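Local coordinates for C alpha-dehydrogenase (Sphingobium sp. SYK-6, PDB 4YAC), which binds NADH and, as a short-chain dehydrogenase/reductase, probably oxidises alcohol groups with NAD(+) in the breakdown of lignin-derived aryl ethers, at residues E101-T104 / F105-D109; N117-I120 / N121-T125. All blocks are in the same frame, centred on the assembly; numbering follows the deposited sequence.

Contact 1: residues E101-T104 / F105-D109; sequences EKAT and FDDWD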
loop_
_atom_site.group_PDB
_atom_site.type_symbol
_atom_site.label_atom_id
_atom_site.label_comp_id
_atom_site.label_asym_id
_atom_site.label_seq_id
_atom_site.Cartn_x
_atom_site.Cartn_y
_atom_site.Cartn_z
ATOM N N GLU A 101 7.295 6.370 -16.155
ATOM C CA GLU A 101 6.960 6.020 -17.530
ATOM C C GLU A 101 8.084 5.241 -18.219
ATOM O O GLU A 101 7.881 4.688 -19.300
ATOM C CB GLU A 101 6.615 7.275 -18.341
ATOM C CG GLU A 101 7.788 8.211 -18.651
ATOM C CD GLU A 101 7.980 9.305 -17.616
ATOM O OE1 GLU A 101 7.413 9.200 -16.509
ATOM O OE2 GLU A 101 8.701 10.280 -17.921
ATOM N N LYS A 102 9.262 5.211 -17.601
ATOM C CA LYS A 102 10.402 4.463 -18.141
ATOM C C LYS A 102 10.638 3.145 -17.402
ATOM O O LYS A 102 11.561 2.405 -17.732
ATOM C CB LYS A 102 11.685 5.302 -18.086
ATOM C CG LYS A 102 11.668 6.566 -18.946
ATOM C CD LYS A 102 11.264 6.291 -20.390
ATOM C CE LYS A 102 11.298 7.562 -21.223
ATOM N NZ LYS A 102 10.553 7.407 -22.503
ATOM N N ALA A 103 9.805 2.855 -16.407
ATOM C CA ALA A 103 9.941 1.616 -15.647
ATOM C C ALA A 103 9.631 0.416 -16.535
ATOM O O ALA A 103 8.732 0.478 -17.375
ATOM C CB ALA A 103 9.022 1.631 -14.435
ATOM N N THR A 104 10.393 -0.662 -16.362
ATOM C CA THR A 104 10.146 -1.905 -17.086
ATOM C C THR A 104 9.362 -2.851 -16.195
ATOM O O THR A 104 9.273 -2.641 -14.987
ATOM C CB THR A 104 11.454 -2.594 -17.537
ATOM O OG1 THR A 104 12.155 -3.109 -16.398
ATOM C CG2 THR A 104 12.345 -1.620 -18.295
ATOM N N PHE A 105 8.782 -3.887 -16.785
ATOM C CA PHE A 105 8.087 -4.887 -15.989
ATOM C C PHE A 105 9.095 -5.633 -15.113
ATOM O O PHE A 105 8.763 -6.055 -14.009
ATOM C CB PHE A 105 7.304 -5.861 -16.876
ATOM C CG PHE A 105 5.997 -5.306 -17.381
ATOM C CD1 PHE A 105 5.029 -4.856 -16.498
ATOM C CD2 PHE A 105 5.728 -5.253 -18.740
ATOM C CE1 PHE A 105 3.828 -4.356 -16.957
ATOM C CE2 PHE A 105 4.526 -4.755 -19.201
ATOM C CZ PHE A 105 3.577 -4.305 -18.309
ATOM N N ASP A 106 10.331 -5.784 -15.591
ATOM C CA ASP A 106 11.357 -6.424 -14.772
ATOM C C ASP A 106 11.665 -5.555 -13.548
ATOM O O ASP A 106 11.909 -6.087 -12.456
ATOM C CB ASP A 106 12.641 -6.683 -15.577
ATOM C CG ASP A 106 12.483 -7.795 -16.612
ATOM O OD1 ASP A 106 11.461 -8.514 -16.579
ATOM O OD2 ASP A 106 13.391 -7.958 -17.456
ATOM N N ASP A 107 11.653 -4.232 -13.725
ATOM C CA ASP A 107 11.864 -3.303 -12.612
ATOM C C ASP A 107 10.780 -3.495 -11.556
ATOM O O ASP A 107 11.063 -3.569 -10.360
ATOM C CB ASP A 107 11.856 -1.839 -13.079
ATOM C CG ASP A 107 13.046 -1.481 -13.952
ATOM O OD1 ASP A 107 14.102 -2.135 -13.831
ATOM O OD2 ASP A 107 12.919 -0.521 -14.751
ATOM N N TRP A 108 9.532 -3.554 -12.014
ATOM C CA TRP A 108 8.394 -3.765 -11.128
ATOM C C TRP A 108 8.490 -5.096 -10.382
ATOM O O TRP A 108 8.375 -5.143 -9.154
ATOM C CB TRP A 108 7.087 -3.722 -11.923
ATOM C CG TRP A 108 6.498 -2.352 -12.087
ATOM C CD1 TRP A 108 6.486 -1.588 -13.223
ATOM C CD2 TRP A 108 5.800 -1.597 -11.092
ATOM N NE1 TRP A 108 5.838 -0.402 -12.986
ATOM C CE2 TRP A 108 5.407 -0.384 -11.683
ATOM C CE3 TRP A 108 5.477 -1.825 -9.750
ATOM C CZ2 TRP A 108 4.709 0.597 -10.986
ATOM C CZ3 TRP A 108 4.784 -0.845 -9.061
ATOM C CH2 TRP A 108 4.409 0.346 -9.679
ATOM N N ASP A 109 8.706 -6.175 -11.127
ATOM C CA ASP A 109 8.691 -7.515 -10.549
ATOM C C ASP A 109 9.786 -7.711 -9.502
ATOM O O ASP A 109 9.541 -8.307 -8.455
ATOM C CB ASP A 109 8.836 -8.573 -11.647
ATOM C CG ASP A 109 7.609 -8.667 -12.541
ATOM O OD1 ASP A 109 6.523 -8.208 -12.133
ATOM O OD2 ASP A 109 7.731 -9.216 -13.653
HETATM O O HOH W 1 14.892 -3.761 -16.316
#
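Thr104 and Asp107 grip each other at the start of helix 105-133 in a capping box, in which each residue's side chain accepts from the other's backbone N-H. Thr104, the N-cap residue, offers its hydroxyl: OG1 takes the bond from Asp107 N at 2.9 Å. It can do so because chi1 of 70° sets OG1 between the backbone N and the carbonyl carbon, within reach of Asp107 N, while CG2 lies beside the backbone N and packs near Asp107 OD2. The return bond runs from Thr104 N to Asp107 OD2 at 3.0 Å and is nearly straight, 169° at the hydrogen, although the donor comes from above the carboxylate plane. With CG of Asp107 beside its own backbone N, chi1 -68°, the carboxylate reaches back to the residue ahead of the helix. A water bridges the two side chains, donating to Asp107 OD1 at 3.1 Å and lying 2.8 Å from Thr104 OG1. The box thus gives the N-H groups of Asp107, in the first turn, and of Thr104, just ahead of it, side-chain acceptors, and the negative carboxylate at the helix N-terminus probably interacts favourably with the helix dipole. The first regular helical bond follows, Trp108 N to Thr104 O at 3.1 Å. Ahead of the cap, the methyl of Ala103 sits 4.0 Å from Trp108 NE1, approaching the indole obliquely. Ala103, Asp107 and Trp108 all touch Ile156 of helix 155-174, and, across the dimer, Trp108 packs on Ile120 and Ala103 on Met124, both of the second subunit, placing this helix start at the dimer interface.

Contact 2: residues N117-I120 / N121-T125; sequences NGVI and NGVMT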
loop_
_atom_site.group_PDB
_atom_site.type_symbol
_atom_site.label_atom_id
_atom_site.label_comp_id
_atom_site.label_asym_id
_atom_site.label_seq_id
_atom_site.Cartn_x
_atom_site.Cartn_y
_atom_site.Cartn_z
ATOM N N ASN A 117 6.456 -9.480 -1.612
ATOM C CA ASN A 117 6.373 -10.929 -1.457
ATOM C C ASN A 117 7.368 -11.458 -0.431
ATOM O O ASN A 117 7.064 -12.413 0.269
ATOM C CB ASN A 117 6.585 -11.649 -2.792
ATOM C CG ASN A 117 5.335 -11.673 -3.651
ATOM O OD1 ASN A 117 4.213 -11.691 -3.143
ATOM N ND2 ASN A 117 5.526 -11.686 -4.964
ATOM N N GLY A 118 8.545 -10.847 -0.328
ATOM C CA GLY A 118 9.523 -11.292 0.657
ATOM C C GLY A 118 8.996 -11.155 2.074
ATOM O O GLY A 118 9.253 -12.009 2.936
ATOM N N VAL A 119 8.254 -10.078 2.315
ATOM C CA VAL A 119 7.648 -9.833 3.621
ATOM C C VAL A 119 6.462 -10.770 3.836
ATOM O O VAL A 119 6.321 -11.366 4.910
ATOM C CB VAL A 119 7.190 -8.366 3.761
ATOM C CG1 VAL A 119 6.479 -8.141 5.094
ATOM C CG2 VAL A 119 8.377 -7.424 3.629
ATOM N N ILE A 120 5.608 -10.895 2.821
ATOM C CA ILE A 120 4.492 -11.836 2.882
ATOM C C ILE A 120 5.008 -13.243 3.173
ATOM O O ILE A 120 4.464 -13.957 4.020
ATOM C CB ILE A 120 3.683 -11.855 1.571
ATOM C CG1 ILE A 120 2.956 -10.527 1.377
ATOM C CG2 ILE A 120 2.661 -13.000 1.574
ATOM C CD1 ILE A 120 2.400 -10.346 -0.015
ATOM N N ASN A 121 6.058 -13.637 2.462
ATOM C CA ASN A 121 6.609 -14.979 2.603
ATOM C C ASN A 121 7.095 -15.252 4.025
ATOM O O ASN A 121 6.867 -16.331 4.567
ATOM C CB ASN A 121 7.753 -15.199 1.614
ATOM C CG ASN A 121 7.278 -15.290 0.172
ATOM O OD1 ASN A 121 6.083 -15.451 -0.099
ATOM N ND2 ASN A 121 8.221 -15.199 -0.764
ATOM N N GLY A 122 7.757 -14.275 4.632
ATOM C CA GLY A 122 8.216 -14.431 6.002
ATOM C C GLY A 122 7.055 -14.516 6.970
ATOM O O GLY A 122 7.012 -15.397 7.834
ATOM N N VAL A 123 6.107 -13.597 6.823
ATOM C CA VAL A 123 4.934 -13.559 7.694
ATOM C C VAL A 123 4.162 -14.878 7.619
ATOM O O VAL A 123 3.780 -15.438 8.641
ATOM C CB VAL A 123 4.016 -12.355 7.330
ATOM C CG1 VAL A 123 2.634 -12.507 7.941
ATOM C CG2 VAL A 123 4.656 -11.059 7.792
ATOM N N MET A 124 3.953 -15.399 6.418
ATOM C CA MET A 124 3.158 -16.612 6.268
ATOM C C MET A 124 3.929 -17.868 6.653
ATOM O O MET A 124 3.327 -18.901 6.920
ATOM C CB MET A 124 2.650 -16.740 4.831
ATOM C CG MET A 124 1.713 -15.615 4.404
ATOM S SD MET A 124 0.394 -15.258 5.582
ATOM C CE MET A 124 -0.355 -16.873 5.757
ATOM N N THR A 125 5.257 -17.785 6.686
ATOM C CA THR A 125 6.065 -18.938 7.080
ATOM C C THR A 125 6.147 -19.031 8.599
ATOM O O THR A 125 6.057 -20.122 9.166
ATOM C CB THR A 125 7.496 -18.873 6.492
ATOM O OG1 THR A 125 7.428 -18.897 5.062
ATOM C CG2 THR A 125 8.337 -20.062 6.953
HETATM O O HOH W 2 4.110 -13.752 -1.257
#
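This is an intrahelical contact, one turn against the next in the middle of helix 105-133, buried beside the parallel sheet of the Rossmann fold. Regular i to i+4 backbone bonds join the turns, among them Val123 N to Val119 O at 2.9 Å and Met124 N to Ile120 O at 2.8 Å. Ile120 and Met124 lie side by side and point the same way, CG2 of Ile120 meeting CG of Met124 at 4.0 Å; the methionine chain then bends at chi2, and again at chi3, and its end leads away from this turn. On another flank, a water donates to both Asn117 OD1 and Asn121 OD1, each at 2.8 Å. The Asn121 amide is held at both ends, ND2 giving to Leu65 O and OD1 accepting from Arg68 NE. An alanine here would remove these amide bonds and would probably leave Leu65 O and Arg68 NE without their amide mate and cost the bridging water one acceptor, loosening the tie to NADH-binding Leu65 and to the start of helix 68-81. Thr125 OG1 bonds back to Asn121 O at 2.7 Å. Val119 and Val123 touch Asn90 of strand 87-90 and side chains of helix 155-174, Asn121 and Thr125 touch helix 68-81, and Met124 packs on Trp108 of the second subunit.

In the fold
Both contacts belong to helix 105-133, which follows strand 87-90 and precedes strand 137-142 in the parallel sheet. Contact 1 comes first along the chain and starts the helix; contact 2 lies further down it, with the two centres about 22 Å apart within one chain and their nearest atoms about 6 Å apart, not touching. The first is a surface contact, the second is buried, and both pack against helix 155-174. Across the dimer they do meet: contact 1 of one subunit lies against contact 2 of the other. The helix thus contributes to the subunit interface at its start and its middle, and the middle also lies beside NADH-binding Leu65.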